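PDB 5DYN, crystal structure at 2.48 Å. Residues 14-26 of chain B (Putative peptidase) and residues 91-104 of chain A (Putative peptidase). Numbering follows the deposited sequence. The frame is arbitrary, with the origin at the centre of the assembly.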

# COMPACT_ATOMS: atom_id res chain seq x y z
N ASP B 14 12.07 1.35 -8.75
CA ASP B 14 11.62 0.86 -10.05
C ASP B 14 10.12 1.07 -10.24
O ASP B 14 9.68 1.39 -11.35
CB ASP B 14 11.97 -0.62 -10.21
CG ASP B 14 13.46 -0.87 -10.13
OD1 ASP B 14 14.24 0.04 -10.48
OD2 ASP B 14 13.85 -1.98 -9.70
N LEU B 15 9.35 0.87 -9.18
CA LEU B 15 7.91 1.11 -9.23
C LEU B 15 7.62 2.57 -9.55
O LEU B 15 6.78 2.88 -10.40
CB LEU B 15 7.24 0.71 -7.91
CG LEU B 15 5.77 1.10 -7.72
CD1 LEU B 15 4.89 0.58 -8.86
CD2 LEU B 15 5.25 0.60 -6.38
N HIS B 16 8.32 3.47 -8.86
CA HIS B 16 8.19 4.90 -9.10
C HIS B 16 8.54 5.26 -10.54
O HIS B 16 7.84 6.05 -11.17
CB HIS B 16 9.08 5.69 -8.14
CG HIS B 16 9.15 7.15 -8.46
ND1 HIS B 16 10.18 7.70 -9.19
CD2 HIS B 16 8.31 8.17 -8.17
CE1 HIS B 16 9.98 9.00 -9.32
NE2 HIS B 16 8.85 9.31 -8.71
N ALA B 17 9.63 4.69 -11.04
CA ALA B 17 10.05 4.92 -12.42
C ALA B 17 8.95 4.50 -13.39
O ALA B 17 8.69 5.18 -14.38
CB ALA B 17 11.34 4.17 -12.71
N ALA B 18 8.30 3.38 -13.08
CA ALA B 18 7.23 2.85 -13.92
C ALA B 18 5.99 3.74 -13.93
O ALA B 18 5.35 3.92 -14.96
CB ALA B 18 6.87 1.44 -13.48
N LEU B 19 5.66 4.30 -12.77
CA LEU B 19 4.44 5.10 -12.63
C LEU B 19 4.58 6.49 -13.26
O LEU B 19 3.64 7.29 -13.22
CB LEU B 19 4.06 5.23 -11.16
CG LEU B 19 3.53 3.96 -10.49
CD1 LEU B 19 3.26 4.18 -9.01
CD2 LEU B 19 2.27 3.47 -11.19
N GLN B 20 5.73 6.77 -13.85
CA GLN B 20 5.96 8.05 -14.50
C GLN B 20 5.19 8.17 -15.82
O GLN B 20 4.84 9.27 -16.24
CB GLN B 20 7.45 8.28 -14.74
CG GLN B 20 8.25 8.46 -13.46
CD GLN B 20 7.64 9.51 -12.54
OE1 GLN B 20 7.82 10.71 -12.74
NE2 GLN B 20 6.91 9.05 -11.52
N VAL B 21 4.93 7.03 -16.46
CA VAL B 21 4.15 7.03 -17.70
C VAL B 21 2.66 7.06 -17.37
O VAL B 21 1.83 7.26 -18.25
CB VAL B 21 4.46 5.81 -18.58
CG1 VAL B 21 5.94 5.79 -18.95
CG2 VAL B 21 4.06 4.52 -17.88
N ALA B 22 2.34 6.86 -16.10
CA ALA B 22 0.95 6.94 -15.66
C ALA B 22 0.52 8.39 -15.56
O ALA B 22 1.33 9.26 -15.26
CB ALA B 22 0.78 6.24 -14.31
N PRO B 23 -0.77 8.66 -15.81
CA PRO B 23 -1.30 9.99 -15.53
C PRO B 23 -1.34 10.20 -14.02
O PRO B 23 -1.20 9.22 -13.28
CB PRO B 23 -2.71 9.95 -16.13
CG PRO B 23 -3.08 8.51 -16.08
CD PRO B 23 -1.81 7.75 -16.33
N ASP B 24 -1.51 11.43 -13.56
CA ASP B 24 -1.59 11.66 -12.13
C ASP B 24 -2.82 10.95 -11.58
O ASP B 24 -3.93 11.12 -12.08
CB ASP B 24 -1.64 13.15 -11.79
CG ASP B 24 -1.66 13.40 -10.30
OD1 ASP B 24 -0.63 13.14 -9.64
OD2 ASP B 24 -2.71 13.85 -9.78
N LEU B 25 -2.61 10.14 -10.55
CA LEU B 25 -3.66 9.30 -10.01
C LEU B 25 -4.38 9.95 -8.84
O LEU B 25 -3.77 10.66 -8.04
CB LEU B 25 -3.07 7.95 -9.58
CG LEU B 25 -2.29 7.23 -10.68
CD1 LEU B 25 -1.58 6.00 -10.12
CD2 LEU B 25 -3.21 6.83 -11.82
N ASP B 26 -5.68 9.71 -8.73
CA ASP B 26 -6.43 10.17 -7.57
C ASP B 26 -5.98 9.39 -6.34
O ASP B 26 -5.79 9.96 -5.26
CB ASP B 26 -7.94 10.01 -7.78
CG ASP B 26 -8.74 10.27 -6.51
OD1 ASP B 26 -8.33 11.13 -5.70
OD2 ASP B 26 -9.78 9.60 -6.32
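Chain A (91-104) DANVMKKVISTAFN

Residues 92-104 of chain A form a helix that continues beyond the stretch. It runs in nearly the same direction as the chain B helix of residues 14-18, with a signed crossing angle of -28° and a closest axial approach of 8.6 Å. The closest CA approach is at two alanines: Ala B18 CA and Ala A92 CA lie 5.0 Å apart, and Ala B18 CB and Ala A92 CB 4.1 Å. A type I turn spans Ala B18 to Val B21, and chain B then extends along the same chain A helix, bringing Ala B22 CA within 6.1 Å of Ile A99 CA.

Apolar packing dominates the contact, which buries 575 Å² summed over both sides and contains no hydrogen bond between the stretches. Met A95, with chi1 and chi2 both t, places SD 3.6 Å from Leu B15 CD1 and 3.9 Å from Ala B18 CB. One turn on, Ile A99 (chi1 m, chi2 t) points toward chain B; its CD1 meets Leu B19 CD2 at 3.7 Å, while its CG2 lies 3.6 Å from Ala B22 CB and 3.8 Å from Val B21 CG2. A further turn along, Phe A103 receives Pro B23 over one ring face in a CH-pi contact, with Pro B23 CD 3.9 Å from the centroid of the Phe A103 ring. Leu B25 CD2 approaches Phe A103 CZ obliquely at 4.1 Å.

Lys A96 contributes the aliphatic part of its extended side chain, its CE lying 3.3 Å from Ala B17 O and its CG 3.6 Å from Ala B18 O.

Two side-chain hydrogen-bonding groups lie within the chain A stretch. Asp A91 caps the helix, its OD2 accepting from Val A94 N at 3.3 Å and, weakly, from Asn A93 N at 3.2 Å. Ser A100 OG donates to Lys A96 O at 3.0 Å.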

# COMPACT_ATOMS: atom_id res chain seq x y z
N ASP A 91 8.53 -6.23 -13.39
CA ASP A 91 9.52 -5.43 -14.10
C ASP A 91 8.92 -4.09 -14.48
O ASP A 91 7.76 -4.01 -14.89
CB ASP A 91 10.01 -6.17 -15.35
CG ASP A 91 11.02 -5.36 -16.14
OD1 ASP A 91 12.18 -5.25 -15.69
OD2 ASP A 91 10.65 -4.84 -17.22
N ALA A 92 9.71 -3.03 -14.33
CA ALA A 92 9.21 -1.67 -14.52
C ALA A 92 8.75 -1.41 -15.95
O ALA A 92 7.68 -0.84 -16.17
CB ALA A 92 10.29 -0.66 -14.13
N ASN A 93 9.54 -1.84 -16.92
CA ASN A 93 9.20 -1.59 -18.31
C ASN A 93 7.97 -2.38 -18.75
O ASN A 93 7.20 -1.92 -19.60
CB ASN A 93 10.39 -1.89 -19.21
CG ASN A 93 11.51 -0.88 -19.05
OD1 ASN A 93 11.26 0.28 -18.71
ND2 ASN A 93 12.74 -1.31 -19.28
N VAL A 94 7.78 -3.55 -18.16
CA VAL A 94 6.57 -4.32 -18.40
C VAL A 94 5.36 -3.58 -17.84
O VAL A 94 4.33 -3.46 -18.50
CB VAL A 94 6.64 -5.73 -17.78
CG1 VAL A 94 5.30 -6.44 -17.91
CG2 VAL A 94 7.75 -6.54 -18.44
N MET A 95 5.51 -3.07 -16.62
CA MET A 95 4.44 -2.30 -15.98
C MET A 95 4.16 -1.03 -16.77
O MET A 95 3.01 -0.64 -16.93
CB MET A 95 4.81 -1.97 -14.53
CG MET A 95 3.81 -1.05 -13.85
SD MET A 95 4.09 -0.87 -12.07
CE MET A 95 3.32 -2.37 -11.46
N LYS A 96 5.22 -0.38 -17.25
CA LYS A 96 5.10 0.81 -18.08
C LYS A 96 4.24 0.56 -19.31
O LYS A 96 3.33 1.33 -19.60
CB LYS A 96 6.48 1.31 -18.52
CG LYS A 96 7.17 2.23 -17.55
CD LYS A 96 8.50 2.69 -18.13
CE LYS A 96 9.30 3.51 -17.13
NZ LYS A 96 10.62 3.92 -17.70
N LYS A 97 4.54 -0.52 -20.02
CA LYS A 97 3.79 -0.89 -21.22
C LYS A 97 2.30 -1.09 -20.92
O LYS A 97 1.45 -0.62 -21.68
CB LYS A 97 4.36 -2.17 -21.84
CG LYS A 97 3.50 -2.73 -22.96
CD LYS A 97 4.14 -3.94 -23.63
CE LYS A 97 3.23 -4.50 -24.72
NZ LYS A 97 3.84 -5.64 -25.47
N VAL A 98 2.01 -1.78 -19.83
CA VAL A 98 0.62 -2.05 -19.44
C VAL A 98 -0.08 -0.76 -19.03
O VAL A 98 -1.21 -0.50 -19.45
CB VAL A 98 0.55 -3.08 -18.30
CG1 VAL A 98 -0.89 -3.27 -17.84
CG2 VAL A 98 1.15 -4.40 -18.74
N ILE A 99 0.60 0.05 -18.22
CA ILE A 99 0.07 1.34 -17.81
C ILE A 99 -0.24 2.22 -19.01
O ILE A 99 -1.33 2.81 -19.10
CB ILE A 99 1.04 2.09 -16.88
CG1 ILE A 99 1.14 1.40 -15.52
CG2 ILE A 99 0.59 3.52 -16.68
CD1 ILE A 99 2.12 2.06 -14.58
N SER A 100 0.72 2.31 -19.93
CA SER A 100 0.56 3.10 -21.15
C SER A 100 -0.64 2.64 -21.97
O SER A 100 -1.48 3.45 -22.35
CB SER A 100 1.82 3.02 -22.01
OG SER A 100 2.89 3.74 -21.41
N THR A 101 -0.72 1.34 -22.22
CA THR A 101 -1.84 0.77 -22.97
C THR A 101 -3.16 1.07 -22.28
O THR A 101 -4.13 1.48 -22.92
CB THR A 101 -1.69 -0.75 -23.14
OG1 THR A 101 -0.44 -1.04 -23.77
CG2 THR A 101 -2.82 -1.30 -23.99
N ALA A 102 -3.19 0.87 -20.97
CA ALA A 102 -4.42 1.00 -20.20
C ALA A 102 -5.01 2.41 -20.24
O ALA A 102 -6.20 2.58 -20.52
CB ALA A 102 -4.17 0.59 -18.75
N PHE A 103 -4.19 3.41 -19.95
CA PHE A 103 -4.69 4.77 -19.79
C PHE A 103 -4.79 5.55 -21.09
O PHE A 103 -5.67 6.39 -21.25
CB PHE A 103 -3.82 5.54 -18.79
CG PHE A 103 -3.95 5.04 -17.38
CD1 PHE A 103 -5.11 5.26 -16.66
CD2 PHE A 103 -2.91 4.35 -16.78
CE1 PHE A 103 -5.23 4.81 -15.36
CE2 PHE A 103 -3.03 3.89 -15.48
CZ PHE A 103 -4.19 4.12 -14.77
N ASN A 104 -3.89 5.27 -22.03
CA ASN A 104 -3.94 5.94 -23.33
C ASN A 104 -5.14 5.49 -24.15
O ASN A 104 -5.68 6.26 -24.94
CB ASN A 104 -2.65 5.70 -24.12
CG ASN A 104 -1.44 6.37 -23.49
OD1 ASN A 104 -1.53 7.50 -23.00
ND2 ASN A 104 -0.32 5.67 -23.48